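Local coordinates for protein beta-glucosidase (Saccharopolyspora erythraea D, PDB 5M6G) that probably hydrolyses terminal, non-reducing beta-D-glucosyl residues to release beta-D-glucose, as a two-domain glycoside hydrolase of family 3, at residues 536-548 / 582-594. Sequence-based numbering, arbitrary orientation.
Sequences VVTVSGRPLDIAG and KLPMTWMRSFDQL
Pro543 sets its CA and CB over one face of the Trp587 indole: CB is 3.6 Å from CD2, and CA sits 3.7 Å from the centroid of the six-membered ring, 5° off the ring normal, a CH-pi contact. With CG of Trp587 anti to the backbone N (chi1 -161°), the indole is carried against residues 543-546, and NE1 gives a weak, bent hydrogen bond to Leu544 O (2.8 Å, 127° at the hydrogen). Ile546 CD1 comes obliquely to CZ2, while Thr538 OG1 stands at the ring edge by CH2. Beyond the indole, Met588 bends at chi3; its methyl CE covers Pro543 O, buried without a hydrogen-bonding partner, and its SD lies 3.9 Å from Asp545 CB. Asp545 OD2 accepts a long, weak bond from Phe591 N (3.3 Å), and water 1 links OD1 (2.6 Å) and Ile546 N to Met588 O. Within 589-593, Gln593 OE1 accepts from both Arg589 N and Ser590 N, and Ser590 OG accepts a hydrogen bond from Asp592 N, an ST turn. Further out, Phe606 meets Trp587 edge-to-face, Leu416 also packs on the indole, and Thr586 OG1 is hydrogen-bonded to Glu199, a magnesium ligand from the N-terminal family region. The loop leaving strand 534-539 thus packs on the loop following helix 567-573, within the alpha/beta C-terminal domain of family 3 and its mixed six-stranded sheet.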
ATOM      1  N   VAL A 536      10.481 -11.627  22.815  1.00 16.46           N
ATOM      2  CA  VAL A 536      10.502 -10.319  22.180  1.00 14.64           C
ATOM      3  C   VAL A 536       9.714 -10.397  20.879  1.00 13.39           C
ATOM      4  O   VAL A 536       9.880 -11.331  20.084  1.00 10.20           O
ATOM      5  CB  VAL A 536      11.943  -9.826  21.957  1.00 17.65           C
ATOM      6  CG1 VAL A 536      11.942  -8.552  21.130  1.00 11.10           C
ATOM      7  CG2 VAL A 536      12.622  -9.590  23.325  1.00 13.00           C
ATOM      8  N   VAL A 537       8.836  -9.426  20.676  1.00 11.81           N
ATOM      9  CA  VAL A 537       7.986  -9.363  19.499  1.00 11.88           C
ATOM     10  C   VAL A 537       8.261  -8.034  18.817  1.00 11.57           C
ATOM     11  O   VAL A 537       8.070  -6.975  19.423  1.00 15.42           O
ATOM     12  CB  VAL A 537       6.501  -9.497  19.873  1.00  9.16           C
ATOM     13  CG1 VAL A 537       5.639  -9.479  18.613  1.00 12.79           C
ATOM     14  CG2 VAL A 537       6.279 -10.770  20.674  1.00 10.82           C
ATOM     15  N   THR A 538       8.744  -8.078  17.573  1.00 11.41           N
ATOM     16  CA  THR A 538       9.025  -6.846  16.846  1.00 11.14           C
ATOM     17  C   THR A 538       7.794  -6.476  16.025  1.00 13.46           C
ATOM     18  O   THR A 538       7.334  -7.262  15.188  1.00 13.45           O
ATOM     19  CB  THR A 538      10.265  -6.958  15.947  1.00 11.41           C
ATOM     20  OG1 THR A 538      10.126  -8.046  15.021  1.00 15.41           O
ATOM     21  CG2 THR A 538      11.536  -7.138  16.789  1.00 10.05           C
ATOM     22  N   VAL A 539       7.240  -5.307  16.305  1.00 10.49           N
ATOM     23  CA  VAL A 539       6.236  -4.682  15.452  1.00 11.41           C
ATOM     24  C   VAL A 539       6.979  -3.607  14.675  1.00 12.66           C
ATOM     25  O   VAL A 539       7.367  -2.580  15.242  1.00 12.20           O
ATOM     26  CB  VAL A 539       5.073  -4.103  16.269  1.00  9.09           C
ATOM     27  CG1 VAL A 539       4.143  -3.237  15.379  1.00 10.16           C
ATOM     28  CG2 VAL A 539       4.280  -5.220  16.895  1.00  8.89           C
ATOM     29  N   SER A 540       7.206  -3.850  13.385  1.00 10.30           N
ATOM     30  CA  SER A 540       8.083  -2.983  12.611  1.00 10.30           C
ATOM     31  C   SER A 540       7.768  -3.145  11.136  1.00 12.88           C
ATOM     32  O   SER A 540       7.191  -4.147  10.718  1.00 13.21           O
ATOM     33  CB  SER A 540       9.555  -3.321  12.859  1.00 11.85           C
ATOM     34  OG  SER A 540       9.859  -4.619  12.371  1.00 12.30           O
ATOM     35  N   GLY A 541       8.199  -2.168  10.347  1.00 10.72           N
ATOM     36  CA  GLY A 541       8.030  -2.263   8.910  1.00 12.64           C
ATOM     37  C   GLY A 541       9.166  -2.922   8.155  1.00  8.88           C
ATOM     38  O   GLY A 541       9.147  -2.953   6.920  1.00 11.19           O
ATOM     39  N   ARG A 542      10.139  -3.491   8.853  1.00 13.08           N
ATOM     40  CA  ARG A 542      11.372  -3.931   8.216  1.00 12.97           C
ATOM     41  C   ARG A 542      12.205  -4.658   9.259  1.00 12.60           C
ATOM     42  O   ARG A 542      11.925  -4.530  10.457  1.00 12.64           O
ATOM     43  CB  ARG A 542      12.142  -2.733   7.678  1.00 11.19           C
ATOM     44  CG  ARG A 542      12.319  -1.658   8.744  1.00 14.53           C
ATOM     45  CD  ARG A 542      12.928  -0.387   8.181  1.00 14.59           C
ATOM     46  NE  ARG A 542      12.331   0.781   8.817  1.00 14.69           N
ATOM     47  CZ  ARG A 542      12.461   2.030   8.384  1.00 15.76           C
ATOM     48  NH1 ARG A 542      13.185   2.298   7.289  1.00 15.67           N
ATOM     49  NH2 ARG A 542      11.843   3.008   9.032  1.00 11.72           N
ATOM     50  N   PRO A 543      13.234  -5.404   8.863  1.00 11.19           N
ATOM     51  CA  PRO A 543      14.213  -5.866   9.853  1.00 11.66           C
ATOM     52  C   PRO A 543      14.755  -4.685  10.647  1.00 11.38           C
ATOM     53  O   PRO A 543      14.881  -3.571  10.132  1.00 15.25           O
ATOM     54  CB  PRO A 543      15.307  -6.521   8.994  1.00 12.63           C
ATOM     55  CG  PRO A 543      14.585  -6.928   7.724  1.00 13.11           C
ATOM     56  CD  PRO A 543      13.581  -5.825   7.489  1.00 11.55           C
ATOM     57  N   LEU A 544      15.046  -4.936  11.923  1.00 14.61           N
ATOM     58  CA  LEU A 544      15.690  -3.966  12.795  1.00 13.42           C
ATOM     59  C   LEU A 544      17.034  -4.522  13.244  1.00 11.81           C
ATOM     60  O   LEU A 544      17.233  -5.738  13.292  1.00 13.57           O
ATOM     61  CB  LEU A 544      14.822  -3.639  14.023  1.00 11.19           C
ATOM     62  CG  LEU A 544      13.451  -3.033  13.748  1.00 15.60           C
ATOM     63  CD1 LEU A 544      12.740  -2.734  15.084  1.00 17.92           C
ATOM     64  CD2 LEU A 544      13.545  -1.779  12.871  1.00 11.18           C
ATOM     65  N   ASP A 545      17.951  -3.621  13.579  1.00 13.43           N
ATOM     66  CA  ASP A 545      19.332  -3.986  13.903  1.00 13.80           C
ATOM     67  C   ASP A 545      19.396  -4.471  15.351  1.00 16.99           C
ATOM     68  O   ASP A 545      19.467  -3.669  16.284  1.00 18.68           O
ATOM     69  CB  ASP A 545      20.239  -2.787  13.668  1.00 15.03           C
ATOM     70  CG  ASP A 545      21.711  -3.153  13.664  1.00 17.72           C
ATOM     71  OD1 ASP A 545      22.048  -4.357  13.739  1.00 17.25           O
ATOM     72  OD2 ASP A 545      22.530  -2.218  13.566  1.00 22.35           O
ATOM     73  N   ILE A 546      19.363  -5.794  15.538  1.00 13.20           N
ATOM     74  CA  ILE A 546      19.213  -6.405  16.854  1.00 19.63           C
ATOM     75  C   ILE A 546      20.290  -7.429  17.154  1.00 21.02           C
ATOM     76  O   ILE A 546      20.213  -8.102  18.186  1.00 16.68           O
ATOM     77  CB  ILE A 546      17.834  -7.072  16.996  1.00 16.53           C
ATOM     78  CG1 ILE A 546      17.708  -8.136  15.899  1.00 16.57           C
ATOM     79  CG2 ILE A 546      16.721  -6.033  16.952  1.00 17.28           C
ATOM     80  CD1 ILE A 546      16.517  -8.971  16.000  1.00 20.98           C
ATOM     81  N   ALA A 547      21.265  -7.609  16.258  1.00 18.63           N
ATOM     82  CA  ALA A 547      22.197  -8.725  16.391  1.00 18.12           C
ATOM     83  C   ALA A 547      22.995  -8.657  17.684  1.00 22.04           C
ATOM     84  O   ALA A 547      23.415  -9.695  18.204  1.00 20.37           O
ATOM     85  CB  ALA A 547      23.149  -8.764  15.195  1.00 17.00           C
ATOM     86  N   GLY A 548      23.226  -7.456  18.214  1.00 18.67           N
ATOM     87  CA  GLY A 548      23.999  -7.347  19.435  1.00 20.95           C
ATOM     88  C   GLY A 548      23.243  -7.770  20.676  1.00 25.70           C
ATOM     89  O   GLY A 548      23.869  -8.024  21.711  1.00 26.30           O
ATOM     90  N   LYS A 582       7.922 -17.002   6.632  1.00 13.37           N
ATOM     91  CA  LYS A 582       9.347 -17.003   6.332  1.00 17.27           C
ATOM     92  C   LYS A 582       9.777 -15.579   6.011  1.00 16.63           C
ATOM     93  O   LYS A 582       8.974 -14.769   5.541  1.00 17.45           O
ATOM     94  CB  LYS A 582       9.685 -17.922   5.146  1.00 22.25           C
ATOM     95  CG  LYS A 582       9.102 -19.322   5.231  1.00 20.87           C
ATOM     96  CD  LYS A 582       9.714 -20.106   6.386  1.00 27.78           C
ATOM     97  CE  LYS A 582       9.198 -21.543   6.419  1.00 30.93           C
ATOM     98  NZ  LYS A 582       9.942 -22.391   7.403  1.00 26.62           N
ATOM     99  N   LEU A 583      11.045 -15.277   6.268  1.00 15.06           N
ATOM    100  CA  LEU A 583      11.553 -13.932   6.030  1.00 11.76           C
ATOM    101  C   LEU A 583      11.447 -13.535   4.563  1.00 14.07           C
ATOM    102  O   LEU A 583      11.993 -14.235   3.693  1.00 14.72           O
ATOM    103  CB  LEU A 583      13.003 -13.807   6.477  1.00 13.76           C
ATOM    104  CG  LEU A 583      13.247 -13.672   7.980  1.00 11.79           C
ATOM    105  CD1 LEU A 583      14.701 -13.260   8.232  1.00 12.61           C
ATOM    106  CD2 LEU A 583      12.287 -12.668   8.608  1.00 12.04           C
ATOM    107  N   PRO A 584      10.776 -12.426   4.247  1.00 13.15           N
ATOM    108  CA  PRO A 584      10.776 -11.898   2.879  1.00 14.70           C
ATOM    109  C   PRO A 584      11.920 -10.940   2.584  1.00 14.92           C
ATOM    110  O   PRO A 584      12.118 -10.581   1.415  1.00 14.15           O
ATOM    111  CB  PRO A 584       9.425 -11.165   2.817  1.00 14.54           C
ATOM    112  CG  PRO A 584       9.266 -10.634   4.223  1.00 12.62           C
ATOM    113  CD  PRO A 584       9.805 -11.730   5.120  1.00 12.92           C
ATOM    114  N   MET A 585      12.637 -10.477   3.610  1.00 16.29           N
ATOM    115  CA  MET A 585      13.855  -9.691   3.461  1.00 13.69           C
ATOM    116  C   MET A 585      14.964 -10.384   4.238  1.00 16.98           C
ATOM    117  O   MET A 585      14.710 -11.021   5.264  1.00 16.82           O
ATOM    118  CB  MET A 585      13.711  -8.239   3.988  1.00 15.61           C
ATOM    119  CG  MET A 585      13.008  -7.220   3.068  1.00 19.17           C
ATOM    120  SD  MET A 585      11.267  -7.605   2.853  1.00 27.95           S
ATOM    121  CE  MET A 585      10.572  -6.109   2.123  1.00 18.14           C
ATOM    122  N   THR A 586      16.192 -10.255   3.743  1.00 15.31           N
ATOM    123  CA  THR A 586      17.357 -10.734   4.476  1.00 14.86           C
ATOM    124  C   THR A 586      17.597  -9.854   5.704  1.00 13.76           C
ATOM    125  O   THR A 586      17.544  -8.625   5.620  1.00 14.85           O
ATOM    126  CB  THR A 586      18.579 -10.725   3.553  1.00 14.08           C
ATOM    127  OG1 THR A 586      18.380 -11.655   2.479  1.00 17.21           O
ATOM    128  CG2 THR A 586      19.825 -11.111   4.305  1.00 13.23           C
ATOM    129  N   TRP A 587      17.864 -10.474   6.850  1.00 13.64           N
ATOM    130  CA  TRP A 587      17.957  -9.750   8.117  1.00 13.13           C
ATOM    131  C   TRP A 587      19.419  -9.467   8.459  1.00 14.51           C
ATOM    132  O   TRP A 587      20.205 -10.402   8.651  1.00 14.28           O
ATOM    133  CB  TRP A 587      17.286 -10.538   9.239  1.00 12.68           C
ATOM    134  CG  TRP A 587      16.947  -9.709  10.438  1.00 15.93           C
ATOM    135  CD1 TRP A 587      17.818  -9.020  11.240  1.00 16.86           C
ATOM    136  CD2 TRP A 587      15.636  -9.490  10.985  1.00 12.89           C
ATOM    137  NE1 TRP A 587      17.124  -8.381  12.253  1.00 14.93           N
ATOM    138  CE2 TRP A 587      15.785  -8.653  12.114  1.00 14.61           C
ATOM    139  CE3 TRP A 587      14.351  -9.917  10.627  1.00 13.77           C
ATOM    140  CZ2 TRP A 587      14.700  -8.231  12.879  1.00 13.94           C
ATOM    141  CZ3 TRP A 587      13.271  -9.495  11.398  1.00 15.19           C
ATOM    142  CH2 TRP A 587      13.454  -8.668  12.508  1.00 13.96           C
ATOM    143  N   MET A 588      19.754  -8.187   8.615  1.00 13.13           N
ATOM    144  CA  MET A 588      21.142  -7.750   8.756  1.00 11.80           C
ATOM    145  C   MET A 588      21.790  -8.246  10.056  1.00 15.15           C
ATOM    146  O   MET A 588      21.147  -8.334  11.110  1.00 13.79           O
ATOM    147  CB  MET A 588      21.205  -6.220   8.721  1.00 13.62           C
ATOM    148  CG  MET A 588      20.657  -5.572  10.003  1.00 16.48           C
ATOM    149  SD  MET A 588      20.309  -3.818   9.904  1.00 19.10           S
ATOM    150  CE  MET A 588      18.550  -3.841   9.525  1.00 14.00           C
ATOM    151  N   ARG A 589      23.097  -8.560   9.973  1.00 11.76           N
ATOM    152  CA  ARG A 589      23.920  -8.658  11.177  1.00 14.13           C
ATOM    153  C   ARG A 589      24.289  -7.278  11.689  1.00 17.07           C
ATOM    154  O   ARG A 589      24.574  -7.106  12.879  1.00 14.87           O
ATOM    155  CB  ARG A 589      25.222  -9.428  10.917  1.00 14.55           C
ATOM    156  CG  ARG A 589      25.093 -10.922  10.874  1.00 18.68           C
ATOM    157  CD  ARG A 589      26.473 -11.599  10.839  1.00 14.29           C
ATOM    158  NE  ARG A 589      26.323 -13.012  10.517  1.00 14.01           N
ATOM    159  CZ  ARG A 589      25.948 -13.939  11.388  1.00 14.74           C
ATOM    160  NH1 ARG A 589      25.680 -13.606  12.648  1.00 14.71           N
ATOM    161  NH2 ARG A 589      25.824 -15.198  10.993  1.00 17.71           N
ATOM    162  N   SER A 590      24.307  -6.299  10.792  1.00 15.84           N
ATOM    163  CA  SER A 590      24.771  -4.963  11.111  1.00 14.29           C
ATOM    164  C   SER A 590      24.154  -3.997  10.115  1.00 16.81           C
ATOM    165  O   SER A 590      24.026  -4.319   8.932  1.00 15.50           O
ATOM    166  CB  SER A 590      26.302  -4.888  11.056  1.00 18.38           C
ATOM    167  OG  SER A 590      26.733  -3.550  10.988  1.00 20.12           O
ATOM    168  N   PHE A 591      23.766  -2.820  10.613  1.00 16.37           N
ATOM    169  CA  PHE A 591      23.355  -1.716   9.752  1.00 15.52           C
ATOM    170  C   PHE A 591      24.378  -1.441   8.647  1.00 18.68           C
ATOM    171  O   PHE A 591      24.012  -1.006   7.546  1.00 18.91           O
ATOM    172  CB  PHE A 591      23.150  -0.481  10.630  1.00 16.09           C
ATOM    173  CG  PHE A 591      22.565   0.687   9.920  1.00 15.19           C
ATOM    174  CD1 PHE A 591      21.192   0.748   9.670  1.00 14.99           C
ATOM    175  CD2 PHE A 591      23.373   1.746   9.525  1.00 18.46           C
ATOM    176  CE1 PHE A 591      20.639   1.838   9.018  1.00 16.13           C
ATOM    177  CE2 PHE A 591      22.832   2.840   8.870  1.00 21.83           C
ATOM    178  CZ  PHE A 591      21.453   2.890   8.622  1.00 18.33           C
ATOM    179  N   ASP A 592      25.663  -1.706   8.916  1.00 15.57           N
ATOM    180  CA  ASP A 592      26.723  -1.460   7.944  1.00 16.41           C
ATOM    181  C   ASP A 592      26.614  -2.337   6.701  1.00 15.42           C
ATOM    182  O   ASP A 592      27.274  -2.046   5.699  1.00 15.18           O
ATOM    183  CB  ASP A 592      28.094  -1.677   8.602  1.00 18.10           C
ATOM    184  CG  ASP A 592      28.411  -0.630   9.655  1.00 24.77           C
ATOM    185  OD1 ASP A 592      27.722   0.411   9.683  1.00 32.62           O
ATOM    186  OD2 ASP A 592      29.356  -0.840  10.451  1.00 25.66           O
ATOM    187  N   GLN A 593      25.827  -3.411   6.748  1.00 14.89           N
ATOM    188  CA  GLN A 593      25.650  -4.280   5.589  1.00 12.37           C
ATOM    189  C   GLN A 593      24.595  -3.775   4.618  1.00 15.47           C
ATOM    190  O   GLN A 593      24.531  -4.274   3.487  1.00 15.53           O
ATOM    191  CB  GLN A 593      25.245  -5.690   6.022  1.00 14.25           C
ATOM    192  CG  GLN A 593      26.325  -6.502   6.754  1.00 14.12           C
ATOM    193  CD  GLN A 593      25.737  -7.748   7.391  1.00 16.20           C
ATOM    194  OE1 GLN A 593      24.694  -7.686   8.050  1.00 17.57           O
ATOM    195  NE2 GLN A 593      26.375  -8.891   7.166  1.00 12.73           N
ATOM    196  N   LEU A 594      23.740  -2.844   5.032  1.00 16.03           N
ATOM    197  CA  LEU A 594      22.703  -2.364   4.128  1.00 13.33           C
ATOM    198  C   LEU A 594      23.340  -1.658   2.933  1.00 15.44           C
ATOM    199  O   LEU A 594      24.307  -0.915   3.096  1.00 14.96           O
ATOM    200  CB  LEU A 594      21.736  -1.421   4.846  1.00 13.51           C
ATOM    201  CG  LEU A 594      21.066  -2.003   6.083  1.00 16.32           C
ATOM    202  CD1 LEU A 594      19.975  -1.053   6.547  1.00 14.37           C
ATOM    203  CD2 LEU A 594      20.503  -3.383   5.758  1.00 11.93           C
TER
HETATM  204  O   HOH W   1      20.995  -6.765  13.463  1.00 16.47           O
HETATM  205  O   HOH W   2      25.020  -2.278  13.589  1.00 21.12           O